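Local structure of DR2417 (Deinococcus radiodurans, 4XWW) at residues E42-G48 with I77-T83; S143-F149 with G160-P166; R497-R501 with T547-P551; V531-Y536 with L553-I557. The protein acts as RNase J, a two-metal-ion exonuclease of the metallo-beta-lactamase superfamily whose activity is enhanced by dimerization, and probably takes part in rRNA maturation and RNA decay. Residues are numbered along the deposited sequence.

In the fold
The chemistry of these four contacts differs with their place in the fold. Contacts 1 and 2 are buried strand pairings in the metallo-beta-lactamase domain, one parallel and one antiparallel, from two different sheets that touch through Val44 and Phe144, Val46 and Tyr161, and Glu42 and Ser143. Both rest on backbone hydrogen bonds; contact 1 adds a polar end leading to the zinc site, contact 2 a salt bridge on one face. In the C-terminal domain, contact 4, partly buried, packs helix 528-547 on strand 552-556, and contact 3, buried at the subunit interface, involves the loop joining them. These rest mainly on side chains, cation-pi and apolar in contact 3, apolar and CH-pi in contact 4.

Contact 1. Residues E42-G48 with I77-T83; sequences EIVVVDG and IKGWILT
Neighbouring parallel strands of the metallo-beta-lactamase fold, 42-46 and 77-82, illustrate how a sheet delivers residues to a metal site. Their axes approach to 4.6 Å at an angle of 20°. Glu42 lays CG against Lys78 CE (3.9 Å), while its carboxylate goes to Gln142 and Ser143. Ile43 pairs with Ile77, and Ile43 O accepts from Lys78 N at 2.7 Å. Val44 (t) sets CG1 4.1 Å from Ile81 CD1. By Val45 the partner is already Trp80, so strand 77-82 carries one extra residue, a beta bulge around Lys78 (phi/psi -93/-22) and Gly79 (164/-177), angles at which a CB on residue 79 would strike the carbonyl O of Lys78. Val45 N donates to Gly79 O (3.0 Å) and Val45 O accepts from Ile81 N (2.9 Å); on the face shared by Ile43, Ile77 and Trp80, Val45 CB makes a CH-pi contact 3.7 Å from the centroid of the five-membered ring of Trp80 (chi1 -127°). Val46 turns to the Val44 and Ile81 face, its CG2 4.0 Å from Ile81 CB. Asp47 leaves the strand with phi 78°: its N donates to Ile81 O (2.8 Å), its O accepts from Trp80 NE1 (3.0 Å), and its carboxylate receives ND1 of the zinc ligand His89. Just before zinc-binding His84, Thr83 is held twice, N to Asp47 OD1 and OG1 to Asp47 OD2, each 2.9 Å.

Contact 2. Residues S143-F149 with G160-P166; sequences SFVAEFF and GYILKTP
A beta hairpin of strands 144-150 and 159-165, within the second sheet of the metallo-beta-lactamase domain, shows how side chains specialise on the two faces of an antiparallel pair. The axes approach to 4.5 Å at 159°, with backbone extended from Phe144 to Phe149 and from Gly160 to Thr165. Hydrogen-bonded pairs are Val145-Lys164 (Val145 N to Lys164 O 3.1 Å, Lys164 N to Val145 O 2.7 Å), Glu147-Ile162 (Glu147 N to Ile162 O 2.9 Å, Ile162 N to Glu147 O 2.8 Å) and Phe149-Gly160 (Phe149 N to Gly160 O and Gly160 N to Phe149 O, each 2.9 Å); Ala146-Leu163 and Phe148-Tyr161 are non-hydrogen-bonded. The face of Ala146, Phe148, Tyr161 and Leu163 packs on the first sheet, where Phe37 and Val46 receive Tyr161. Leu163 (chi1 t, chi2 p) puts CD1 4.0 Å from Ala146 CB and CD2 3.8 Å from CD1 of Phe144 (m). Tyr161 is p, its OH bonded to His172. On the other face, Glu147 stretches out (t, t) and Lys164 (m, t, t, t) reaches across, Lys164 NZ forming a salt bridge with Glu147 OE1 at 2.8 Å; Arg194 also pairs with the glutamate, Glu137 with the lysine. Phe149 (chi1 p) folds its ring over the partner strand, CE1 3.8 Å from Ile162 CG1. A CB on residue 160 would clash with Phe149 CZ; instead Gly160 CA makes a CH-pi contact 4.0 Å from the ring centroid.

Contact 3. Residues R497-R501 with T547-P551; sequences RGFAR and TGRNP
At the dimer interface of the C-terminal domain, close to a bound manganese ion, two irregular loops meet through one aromatic ring and one guanidinium. Segment 497-501 leaves the end of strand 491-497; its Gly498 turns with positive phi (55/26). At Phe499 (phi/psi -94/-60) the CA-CB bond points sideways, and the t rotamer, chi2 57°, brings the ring to 547-551. Arg549 answers with an off-rotamer side chain, chi1 -29° and chi2 -134°, which carries its guanidinium over one face of the ring: Arg549 CZ lies 4.4 Å from the Phe499 centroid, 34° off the normal, an off-centre cation-pi interaction. Pro551 adds apolar contact, CG to Phe499 CE1 at 3.6 Å, and the CA atoms of these two residues, 6.9 Å apart, mark the backbone approach. Loop 547-551 is shaped by an ST turn in which Thr547 OG1 (chi1 p) accepts from Arg549 N at 3.0 Å; the hydroxyl also bonds to Thr543 O, one turn back in helix 528-547. Gly548, phi 84°, is where the chain departs from helical geometry before heading into strand 552-556. The arginine's charge is met by the second subunit, with a salt bridge from Arg549 NH1 to Asp462 of that chain and a long, weak ion pair from NE to Asp456 of the second subunit, a manganese ligand. The nearest atom of the Arg549 side chain lies about 4 Å from the ion.

Contact 4. Residues V531-Y536 with L553-I557; sequences VRDDMY and LIPMI
Helix 528-547 packing on strand 552-556, an outer strand of the C-terminal domain's three-stranded sheet within the chain, is a compact example of the alpha/beta layer. Segments 531-536 and 553-556 run at 142° with axes 8.0 Å apart; the closest CA pair is Arg532 and Ile557, 5.8 Å. Apolar contacts dominate. Met535 (chi1 p, then t, t) drives CE between Pro555 CB (3.7 Å) and Ile557 CD1 (3.3 Å), and touches Ala517 and Val518 of helix 504-523 as well. Ile557 (m, m) also sets CD1 4.2 Å from Val531 CG1 and CG1 3.3 Å from Arg532 CB. Pro555 CG meets Tyr536 CB at 3.7 Å. Aromatic contacts come from Tyr536 (chi1 t): Leu553 CD1 stands over its face, a CH-pi contact 4.2 Å from the ring centroid and 19° off the normal, Tyr536 CE2 lies 3.4 Å from Leu553 CB, and Pro555 CD lies at the ring edge. The tyrosine hydroxyl bonds to Arg540. Ile554 and Met556 direct CA-CB bonds away from the helix and pack on strand 479-485 and also on the second subunit. With Leu553, Pro555 and Ile557 presented to the helix, the two elements are joined by shape and hydrophobicity, without polar bonds between the segments.

Contact 1. Residues E42-G48 with I77-T83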
loop_
_atom_site.group_PDB
_atom_site.type_symbol
_atom_site.label_atom_id
_atom_site.label_comp_id
_atom_site.label_asym_id
_atom_site.label_seq_id
_atom_site.Cartn_x
_atom_site.Cartn_y
_atom_site.Cartn_z
ATOM N N GLU A 42 30.691 25.537 -16.969
ATOM C CA GLU A 42 31.017 24.126 -16.820
ATOM C C GLU A 42 29.973 23.422 -15.970
ATOM O O GLU A 42 29.516 23.947 -14.954
ATOM C CB GLU A 42 32.411 23.943 -16.207
ATOM C CG GLU A 42 33.541 24.484 -17.089
ATOM C CD GLU A 42 34.921 24.259 -16.479
ATOM O OE1 GLU A 42 35.001 23.920 -15.278
ATOM O OE2 GLU A 42 35.930 24.427 -17.203
ATOM N N ILE A 43 29.615 22.217 -16.393
ATOM C CA ILE A 43 28.684 21.402 -15.638
ATOM C C ILE A 43 29.236 20.009 -15.384
ATOM O O ILE A 43 29.789 19.384 -16.278
ATOM C CB ILE A 43 27.326 21.293 -16.371
ATOM C CG1 ILE A 43 26.554 22.607 -16.213
ATOM C CG2 ILE A 43 26.524 20.106 -15.845
ATOM C CD1 ILE A 43 25.322 22.728 -17.117
ATOM N N VAL A 44 29.074 19.531 -14.155
ATOM C CA VAL A 44 29.278 18.127 -13.831
ATOM C C VAL A 44 27.933 17.563 -13.395
ATOM O O VAL A 44 27.217 18.210 -12.631
ATOM C CB VAL A 44 30.318 17.947 -12.717
ATOM C CG1 VAL A 44 30.559 16.463 -12.440
ATOM C CG2 VAL A 44 31.627 18.643 -13.102
ATOM N N VAL A 45 27.582 16.377 -13.882
ATOM C CA VAL A 45 26.312 15.741 -13.480
ATOM C C VAL A 45 26.601 14.512 -12.625
ATOM O O VAL A 45 27.581 13.805 -12.857
ATOM C CB VAL A 45 25.463 15.330 -14.706
ATOM C CG1 VAL A 45 24.025 14.915 -14.271
ATOM C CG2 VAL A 45 25.383 16.468 -15.716
ATOM N N VAL A 46 25.745 14.236 -11.643
ATOM C CA VAL A 46 25.953 13.084 -10.777
ATOM C C VAL A 46 24.735 12.162 -10.847
ATOM O O VAL A 46 23.625 12.592 -10.543
ATOM C CB VAL A 46 26.219 13.517 -9.332
ATOM C CG1 VAL A 46 26.384 12.285 -8.423
ATOM C CG2 VAL A 46 27.475 14.413 -9.264
ATOM N N ASP A 47 24.938 10.974 -11.405
ATOM C CA ASP A 47 23.946 9.908 -11.429
ATOM C C ASP A 47 22.879 10.147 -12.500
ATOM O O ASP A 47 22.759 11.250 -13.026
ATOM C CB ASP A 47 23.345 9.680 -10.041
ATOM C CG ASP A 47 24.301 8.946 -9.114
ATOM O OD1 ASP A 47 25.319 8.427 -9.610
ATOM O OD2 ASP A 47 24.038 8.888 -7.898
ATOM N N GLY A 48 22.115 9.109 -12.818
ATOM C CA GLY A 48 20.992 9.221 -13.734
ATOM C C GLY A 48 19.970 8.134 -13.469
ATOM O O GLY A 48 19.824 7.216 -14.265
ATOM N N ILE A 77 28.427 20.478 -20.459
ATOM C CA ILE A 77 28.579 19.275 -19.641
ATOM C C ILE A 77 29.983 18.688 -19.797
ATOM O O ILE A 77 30.389 18.301 -20.899
ATOM C CB ILE A 77 27.532 18.199 -20.004
ATOM C CG1 ILE A 77 26.107 18.713 -19.773
ATOM C CG2 ILE A 77 27.766 16.912 -19.168
ATOM C CD1 ILE A 77 25.058 17.870 -20.443
ATOM N N LYS A 78 30.729 18.658 -18.698
ATOM C CA LYS A 78 32.118 18.220 -18.744
ATOM C C LYS A 78 32.234 16.736 -18.456
ATOM O O LYS A 78 33.216 16.095 -18.830
ATOM C CB LYS A 78 32.970 19.012 -17.753
ATOM C CG LYS A 78 33.119 20.464 -18.124
ATOM C CD LYS A 78 33.741 20.595 -19.510
ATOM C CE LYS A 78 33.439 21.952 -20.100
ATOM N NZ LYS A 78 33.947 22.077 -21.504
ATOM N N GLY A 79 31.227 16.185 -17.789
ATOM C CA GLY A 79 31.274 14.779 -17.447
ATOM C C GLY A 79 30.289 14.345 -16.388
ATOM O O GLY A 79 29.490 15.139 -15.887
ATOM N N TRP A 80 30.381 13.064 -16.035
ATOM C CA TRP A 80 29.442 12.415 -15.164
ATOM C C TRP A 80 30.164 11.658 -14.059
ATOM O O TRP A 80 31.235 11.084 -14.289
ATOM C CB TRP A 80 28.576 11.442 -15.972
ATOM C CG TRP A 80 27.079 11.622 -15.823
ATOM C CD1 TRP A 80 26.296 11.207 -14.776
ATOM C CD2 TRP A 80 26.190 12.243 -16.759
ATOM N NE1 TRP A 80 24.982 11.537 -15.005
ATOM C CE2 TRP A 80 24.889 12.166 -16.219
ATOM C CE3 TRP A 80 26.367 12.852 -18.007
ATOM C CZ2 TRP A 80 23.770 12.681 -16.877
ATOM C CZ3 TRP A 80 25.250 13.365 -18.661
ATOM C CH2 TRP A 80 23.970 13.273 -18.091
ATOM N N ILE A 81 29.557 11.664 -12.875
ATOM C CA ILE A 81 29.941 10.830 -11.746
ATOM C C ILE A 81 28.821 9.828 -11.478
ATOM O O ILE A 81 27.661 10.228 -11.372
ATOM C CB ILE A 81 30.165 11.671 -10.479
ATOM C CG1 ILE A 81 31.349 12.628 -10.662
ATOM C CG2 ILE A 81 30.371 10.793 -9.245
ATOM C CD1 ILE A 81 31.424 13.639 -9.565
ATOM N N LEU A 82 29.161 8.542 -11.384
ATOM C CA LEU A 82 28.176 7.514 -11.031
ATOM C C LEU A 82 28.543 6.905 -9.678
ATOM O O LEU A 82 29.581 6.246 -9.563
ATOM C CB LEU A 82 28.111 6.421 -12.110
ATOM C CG LEU A 82 27.830 6.877 -13.535
ATOM C CD1 LEU A 82 27.633 5.660 -14.429
ATOM C CD2 LEU A 82 26.566 7.734 -13.530
ATOM N N THR A 83 27.699 7.116 -8.661
ATOM C CA THR A 83 28.073 6.743 -7.293
ATOM C C THR A 83 27.943 5.244 -6.991
ATOM O O THR A 83 28.708 4.713 -6.200
ATOM C CB THR A 83 27.259 7.523 -6.224
ATOM O OG1 THR A 83 25.852 7.253 -6.362
ATOM C CG2 THR A 83 27.508 9.049 -6.336
#

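Contact 2. Residues S143-F149 with G160-P166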
loop_
_atom_site.group_PDB
_atom_site.type_symbol
_atom_site.label_atom_id
_atom_site.label_comp_id
_atom_site.label_asym_id
_atom_site.label_seq_id
_atom_site.Cartn_x
_atom_site.Cartn_y
_atom_site.Cartn_z
ATOM N N SER A 143 37.159 24.007 -13.292
ATOM C CA SER A 143 36.585 24.432 -12.019
ATOM C C SER A 143 36.318 23.307 -11.023
ATOM O O SER A 143 36.103 23.569 -9.842
ATOM C CB SER A 143 35.267 25.189 -12.266
ATOM O OG SER A 143 35.475 26.387 -12.995
ATOM N N PHE A 144 36.328 22.067 -11.502
ATOM C CA PHE A 144 35.892 20.934 -10.693
ATOM C C PHE A 144 36.932 19.828 -10.567
ATOM O O PHE A 144 37.509 19.385 -11.567
ATOM C CB PHE A 144 34.623 20.317 -11.285
ATOM C CG PHE A 144 33.424 21.208 -11.237
ATOM C CD1 PHE A 144 32.731 21.392 -10.052
ATOM C CD2 PHE A 144 32.952 21.817 -12.385
ATOM C CE1 PHE A 144 31.605 22.194 -10.011
ATOM C CE2 PHE A 144 31.823 22.619 -12.350
ATOM C CZ PHE A 144 31.149 22.804 -11.161
ATOM N N VAL A 145 37.141 19.370 -9.336
ATOM C CA VAL A 145 37.848 18.120 -9.083
ATOM C C VAL A 145 37.028 17.258 -8.127
ATOM O O VAL A 145 36.555 17.751 -7.090
ATOM C CB VAL A 145 39.245 18.359 -8.498
ATOM C CG1 VAL A 145 39.900 17.037 -8.135
ATOM C CG2 VAL A 145 40.106 19.155 -9.481
ATOM N N ALA A 146 36.832 15.986 -8.482
ATOM C CA ALA A 146 36.048 15.078 -7.644
ATOM C C ALA A 146 36.923 13.968 -7.079
ATOM O O ALA A 146 37.673 13.339 -7.820
ATOM C CB ALA A 146 34.889 14.481 -8.443
ATOM N N GLU A 147 36.811 13.740 -5.770
ATOM C CA GLU A 147 37.554 12.698 -5.079
ATOM C C GLU A 147 36.602 11.646 -4.516
ATOM O O GLU A 147 35.718 11.970 -3.720
ATOM C CB GLU A 147 38.396 13.296 -3.944
ATOM C CG GLU A 147 39.294 12.248 -3.266
ATOM C CD GLU A 147 40.078 12.789 -2.076
ATOM O OE1 GLU A 147 40.142 14.019 -1.903
ATOM O OE2 GLU A 147 40.610 11.974 -1.296
ATOM N N PHE A 148 36.806 10.390 -4.898
ATOM C CA PHE A 148 35.907 9.313 -4.504
ATOM C C PHE A 148 36.329 8.728 -3.165
ATOM O O PHE A 148 37.519 8.609 -2.898
ATOM C CB PHE A 148 35.894 8.219 -5.580
ATOM C CG PHE A 148 35.252 8.645 -6.875
ATOM C CD1 PHE A 148 35.940 9.432 -7.782
ATOM C CD2 PHE A 148 33.967 8.236 -7.195
ATOM C CE1 PHE A 148 35.350 9.829 -8.971
ATOM C CE2 PHE A 148 33.377 8.625 -8.388
ATOM C CZ PHE A 148 34.074 9.421 -9.276
ATOM N N PHE A 149 35.369 8.353 -2.322
ATOM C CA PHE A 149 35.720 7.581 -1.134
ATOM C C PHE A 149 34.637 6.533 -0.835
ATOM O O PHE A 149 33.484 6.655 -1.258
ATOM C CB PHE A 149 35.957 8.496 0.075
ATOM C CG PHE A 149 34.771 9.332 0.441
ATOM C CD1 PHE A 149 34.583 10.581 -0.133
ATOM C CD2 PHE A 149 33.835 8.870 1.362
ATOM C CE1 PHE A 149 33.491 11.361 0.200
ATOM C CE2 PHE A 149 32.716 9.643 1.702
ATOM C CZ PHE A 149 32.538 10.891 1.115
ATOM N N GLY A 160 30.888 7.769 -1.904
ATOM C CA GLY A 160 30.621 9.181 -1.742
ATOM C C GLY A 160 31.720 9.931 -2.487
ATOM O O GLY A 160 32.677 9.325 -3.031
ATOM N N TYR A 161 31.599 11.248 -2.558
ATOM C CA TYR A 161 32.668 12.021 -3.191
ATOM C C TYR A 161 32.782 13.410 -2.581
ATOM O O TYR A 161 31.833 13.952 -2.014
ATOM C CB TYR A 161 32.460 12.135 -4.719
ATOM C CG TYR A 161 31.174 12.832 -5.080
ATOM C CD1 TYR A 161 29.995 12.115 -5.200
ATOM C CD2 TYR A 161 31.129 14.210 -5.268
ATOM C CE1 TYR A 161 28.796 12.752 -5.494
ATOM C CE2 TYR A 161 29.943 14.851 -5.562
ATOM C CZ TYR A 161 28.785 14.116 -5.685
ATOM O OH TYR A 161 27.610 14.756 -5.967
ATOM N N ILE A 162 33.971 13.972 -2.703
ATOM C CA ILE A 162 34.191 15.373 -2.404
ATOM C C ILE A 162 34.394 16.119 -3.711
ATOM O O ILE A 162 35.297 15.796 -4.491
ATOM C CB ILE A 162 35.397 15.571 -1.480
ATOM C CG1 ILE A 162 35.144 14.781 -0.190
ATOM C CG2 ILE A 162 35.628 17.065 -1.229
ATOM C CD1 ILE A 162 36.274 14.707 0.791
ATOM N N LEU A 163 33.513 17.081 -3.959
ATOM C CA LEU A 163 33.603 17.928 -5.128
ATOM C C LEU A 163 34.254 19.237 -4.747
ATOM O O LEU A 163 33.685 20.032 -4.000
ATOM C CB LEU A 163 32.218 18.170 -5.727
ATOM C CG LEU A 163 32.222 18.849 -7.093
ATOM C CD1 LEU A 163 32.834 17.921 -8.140
ATOM C CD2 LEU A 163 30.821 19.292 -7.499
ATOM N N LYS A 164 35.459 19.445 -5.260
ATOM C CA LYS A 164 36.255 20.618 -4.922
ATOM C C LYS A 164 36.010 21.662 -5.985
ATOM O O LYS A 164 36.186 21.398 -7.164
ATOM C CB LYS A 164 37.726 20.233 -4.800
ATOM C CG LYS A 164 37.937 19.050 -3.833
ATOM C CD LYS A 164 39.306 18.387 -3.959
ATOM C CE LYS A 164 39.339 17.105 -3.124
ATOM N NZ LYS A 164 40.691 16.458 -3.095
ATOM N N THR A 165 35.533 22.828 -5.563
ATOM C CA THR A 165 35.083 23.864 -6.487
ATOM C C THR A 165 35.760 25.182 -6.120
ATOM O O THR A 165 36.369 25.275 -5.062
ATOM C CB THR A 165 33.555 24.040 -6.441
ATOM O OG1 THR A 165 33.205 24.896 -5.352
ATOM C CG2 THR A 165 32.844 22.690 -6.282
ATOM N N PRO A 166 35.651 26.209 -6.986
ATOM C CA PRO A 166 36.248 27.504 -6.625
ATOM C C PRO A 166 35.681 28.166 -5.356
ATOM O O PRO A 166 36.324 29.065 -4.806
ATOM C CB PRO A 166 35.937 28.382 -7.845
ATOM C CG PRO A 166 35.808 27.416 -8.966
ATOM C CD PRO A 166 35.193 26.189 -8.389
#

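Contact 3. Residues R497-R501 with T547-P551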
loop_
_atom_site.group_PDB
_atom_site.type_symbol
_atom_site.label_atom_id
_atom_site.label_comp_id
_atom_site.label_asym_id
_atom_site.label_seq_id
_atom_site.Cartn_x
_atom_site.Cartn_y
_atom_site.Cartn_z
ATOM N N ARG A 497 -18.084 -1.400 -20.778
ATOM C CA ARG A 497 -16.970 -2.262 -20.394
ATOM C C ARG A 497 -16.551 -1.954 -18.959
ATOM O O ARG A 497 -16.398 -0.793 -18.588
ATOM C CB ARG A 497 -15.785 -2.101 -21.349
ATOM C CG ARG A 497 -15.839 -3.018 -22.542
ATOM C CD ARG A 497 -15.781 -4.454 -22.081
ATOM N NE ARG A 497 -14.469 -5.035 -22.326
ATOM C CZ ARG A 497 -14.241 -6.008 -23.200
ATOM N NH1 ARG A 497 -15.245 -6.518 -23.901
ATOM N NH2 ARG A 497 -13.012 -6.477 -23.366
ATOM N N GLY A 498 -16.401 -3.006 -18.158
ATOM C CA GLY A 498 -16.116 -2.875 -16.737
ATOM C C GLY A 498 -17.114 -2.019 -15.975
ATOM O O GLY A 498 -16.777 -1.433 -14.949
ATOM N N PHE A 499 -18.348 -1.939 -16.465
ATOM C CA PHE A 499 -19.364 -1.139 -15.787
ATOM C C PHE A 499 -20.200 -1.992 -14.838
ATOM O O PHE A 499 -20.238 -1.744 -13.632
ATOM C CB PHE A 499 -20.283 -0.450 -16.799
ATOM C CG PHE A 499 -21.446 0.256 -16.165
ATOM C CD1 PHE A 499 -21.240 1.238 -15.208
ATOM C CD2 PHE A 499 -22.747 -0.068 -16.518
ATOM C CE1 PHE A 499 -22.308 1.884 -14.616
ATOM C CE2 PHE A 499 -23.816 0.575 -15.937
ATOM C CZ PHE A 499 -23.601 1.552 -14.984
ATOM N N ALA A 500 -20.865 -2.995 -15.401
ATOM C CA ALA A 500 -21.728 -3.900 -14.653
ATOM C C ALA A 500 -21.887 -5.179 -15.453
ATOM O O ALA A 500 -21.583 -5.207 -16.647
ATOM C CB ALA A 500 -23.076 -3.261 -14.389
ATOM N N ARG A 501 -22.342 -6.246 -14.812
ATOM C CA ARG A 501 -22.570 -7.473 -15.555
ATOM C C ARG A 501 -23.832 -7.238 -16.380
ATOM O O ARG A 501 -24.608 -6.327 -16.075
ATOM C CB ARG A 501 -22.694 -8.677 -14.619
ATOM C CG ARG A 501 -24.016 -8.773 -13.903
ATOM C CD ARG A 501 -23.976 -9.834 -12.823
ATOM N NE ARG A 501 -24.909 -9.499 -11.756
ATOM C CZ ARG A 501 -25.568 -10.390 -11.028
ATOM N NH1 ARG A 501 -26.397 -9.981 -10.077
ATOM N NH2 ARG A 501 -25.398 -11.685 -11.252
ATOM N N THR A 547 -28.068 4.120 -10.309
ATOM C CA THR A 547 -27.040 3.231 -9.785
ATOM C C THR A 547 -26.195 3.883 -8.701
ATOM O O THR A 547 -25.581 3.195 -7.887
ATOM C CB THR A 547 -26.104 2.757 -10.900
ATOM O OG1 THR A 547 -25.347 3.871 -11.377
ATOM C CG2 THR A 547 -26.899 2.154 -12.053
ATOM N N GLY A 548 -26.153 5.209 -8.698
ATOM C CA GLY A 548 -25.299 5.929 -7.774
ATOM C C GLY A 548 -23.882 6.053 -8.301
ATOM O O GLY A 548 -22.997 6.535 -7.597
ATOM N N ARG A 549 -23.667 5.620 -9.542
ATOM C CA ARG A 549 -22.329 5.613 -10.122
ATOM C C ARG A 549 -22.178 6.674 -11.198
ATOM O O ARG A 549 -23.160 7.134 -11.783
ATOM C CB ARG A 549 -22.004 4.237 -10.706
ATOM C CG ARG A 549 -22.719 3.097 -10.011
ATOM C CD ARG A 549 -21.789 1.942 -9.697
ATOM N NE ARG A 549 -21.376 1.203 -10.884
ATOM C CZ ARG A 549 -21.968 0.096 -11.323
ATOM N NH1 ARG A 549 -23.010 -0.407 -10.679
ATOM N NH2 ARG A 549 -21.519 -0.509 -12.411
ATOM N N ASN A 550 -20.934 7.059 -11.456
ATOM C CA ASN A 550 -20.623 7.996 -12.524
ATOM C C ASN A 550 -19.663 7.377 -13.531
ATOM O O ASN A 550 -18.498 7.772 -13.596
ATOM C CB ASN A 550 -20.023 9.279 -11.948
ATOM C CG ASN A 550 -20.935 9.949 -10.937
ATOM O OD1 ASN A 550 -21.750 10.803 -11.291
ATOM N ND2 ASN A 550 -20.805 9.560 -9.671
ATOM N N PRO A 551 -20.141 6.393 -14.313
ATOM C CA PRO A 551 -19.265 5.748 -15.296
ATOM C C PRO A 551 -18.720 6.750 -16.292
ATOM O O PRO A 551 -19.397 7.733 -16.571
ATOM C CB PRO A 551 -20.189 4.740 -15.991
ATOM C CG PRO A 551 -21.567 5.251 -15.743
ATOM C CD PRO A 551 -21.509 5.857 -14.371
#

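Contact 4. Residues V531-Y536 with L553-I557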
loop_
_atom_site.group_PDB
_atom_site.type_symbol
_atom_site.label_atom_id
_atom_site.label_comp_id
_atom_site.label_asym_id
_atom_site.label_seq_id
_atom_site.Cartn_x
_atom_site.Cartn_y
_atom_site.Cartn_z
ATOM N N VAL A 531 -25.898 18.457 -29.254
ATOM C CA VAL A 531 -26.819 17.364 -28.951
ATOM C C VAL A 531 -26.153 16.225 -28.175
ATOM O O VAL A 531 -26.759 15.667 -27.259
ATOM C CB VAL A 531 -27.451 16.784 -30.228
ATOM C CG1 VAL A 531 -28.662 15.929 -29.871
ATOM C CG2 VAL A 531 -27.856 17.903 -31.176
ATOM N N ARG A 532 -24.919 15.879 -28.543
ATOM C CA ARG A 532 -24.182 14.823 -27.847
ATOM C C ARG A 532 -24.035 15.193 -26.383
ATOM O O ARG A 532 -24.130 14.340 -25.501
ATOM C CB ARG A 532 -22.802 14.583 -28.493
ATOM C CG ARG A 532 -21.634 15.332 -27.873
ATOM C CD ARG A 532 -20.617 15.764 -28.916
ATOM N NE ARG A 532 -19.515 14.819 -29.066
ATOM C CZ ARG A 532 -18.425 15.057 -29.795
ATOM N NH1 ARG A 532 -17.464 14.144 -29.883
ATOM N NH2 ARG A 532 -18.294 16.212 -30.435
ATOM N N ASP A 533 -23.835 16.483 -26.135
ATOM C CA ASP A 533 -23.646 16.991 -24.789
ATOM C C ASP A 533 -24.926 16.838 -23.987
ATOM O O ASP A 533 -24.892 16.505 -22.802
ATOM C CB ASP A 533 -23.205 18.455 -24.829
ATOM C CG ASP A 533 -21.760 18.617 -25.268
ATOM O OD1 ASP A 533 -21.116 17.597 -25.591
ATOM O OD2 ASP A 533 -21.270 19.765 -25.294
ATOM N N ASP A 534 -26.057 17.073 -24.644
ATOM C CA ASP A 534 -27.357 16.950 -23.995
ATOM C C ASP A 534 -27.648 15.507 -23.586
ATOM O O ASP A 534 -28.229 15.266 -22.526
ATOM C CB ASP A 534 -28.456 17.476 -24.909
ATOM N N MET A 535 -27.250 14.547 -24.419
ATOM C CA MET A 535 -27.525 13.146 -24.106
ATOM C C MET A 535 -26.509 12.592 -23.103
ATOM O O MET A 535 -26.837 11.714 -22.311
ATOM C CB MET A 535 -27.576 12.285 -25.383
ATOM C CG MET A 535 -26.259 12.045 -26.102
ATOM S SD MET A 535 -26.382 10.548 -27.111
ATOM C CE MET A 535 -24.904 10.655 -28.117
ATOM N N TYR A 536 -25.289 13.119 -23.122
ATOM C CA TYR A 536 -24.310 12.803 -22.084
ATOM C C TYR A 536 -24.828 13.292 -20.735
ATOM O O TYR A 536 -24.695 12.607 -19.723
ATOM C CB TYR A 536 -22.944 13.439 -22.404
ATOM C CG TYR A 536 -21.924 13.428 -21.271
ATOM C CD1 TYR A 536 -22.028 14.318 -20.202
ATOM C CD2 TYR A 536 -20.835 12.561 -21.291
ATOM C CE1 TYR A 536 -21.106 14.318 -19.174
ATOM C CE2 TYR A 536 -19.899 12.564 -20.264
ATOM C CZ TYR A 536 -20.042 13.447 -19.210
ATOM O OH TYR A 536 -19.121 13.458 -18.185
ATOM N N LEU A 553 -18.328 8.357 -19.611
ATOM C CA LEU A 553 -19.303 8.397 -20.697
ATOM C C LEU A 553 -18.739 8.967 -21.985
ATOM O O LEU A 553 -18.333 10.122 -22.035
ATOM C CB LEU A 553 -20.490 9.262 -20.291
ATOM C CG LEU A 553 -21.389 8.706 -19.200
ATOM C CD1 LEU A 553 -22.159 9.826 -18.526
ATOM C CD2 LEU A 553 -22.329 7.677 -19.804
ATOM N N ILE A 554 -18.781 8.163 -23.037
ATOM C CA ILE A 554 -18.324 8.590 -24.341
ATOM C C ILE A 554 -19.513 8.631 -25.294
ATOM O O ILE A 554 -19.935 7.606 -25.820
ATOM C CB ILE A 554 -17.281 7.599 -24.868
ATOM C CG1 ILE A 554 -16.014 7.681 -24.017
ATOM C CG2 ILE A 554 -16.965 7.863 -26.329
ATOM C CD1 ILE A 554 -14.903 6.778 -24.489
ATOM N N PRO A 555 -20.028 9.823 -25.553
ATOM C CA PRO A 555 -21.171 9.934 -26.461
ATOM C C PRO A 555 -20.773 10.259 -27.904
ATOM O O PRO A 555 -19.876 11.073 -28.124
ATOM C CB PRO A 555 -21.987 11.070 -25.843
ATOM C CG PRO A 555 -20.965 11.946 -25.205
ATOM C CD PRO A 555 -19.811 11.060 -24.785
ATOM N N MET A 556 -21.436 9.617 -28.868
ATOM C CA MET A 556 -21.205 9.862 -30.298
ATOM C C MET A 556 -22.527 10.084 -31.048
ATOM O O MET A 556 -23.443 9.277 -30.930
ATOM C CB MET A 556 -20.446 8.687 -30.930
ATOM C CG MET A 556 -19.307 8.130 -30.094
ATOM S SD MET A 556 -18.257 6.982 -31.010
ATOM C CE MET A 556 -19.477 6.014 -31.896
ATOM N N ILE A 557 -22.612 11.146 -31.845
ATOM C CA ILE A 557 -23.844 11.447 -32.581
ATOM C C ILE A 557 -23.789 11.037 -34.059
ATOM O O ILE A 557 -24.771 11.164 -34.785
ATOM C CB ILE A 557 -24.215 12.942 -32.450
ATOM C CG1 ILE A 557 -24.451 13.296 -30.983
ATOM C CG2 ILE A 557 -25.456 13.285 -33.260
ATOM C CD1 ILE A 557 -25.798 12.848 -30.459
#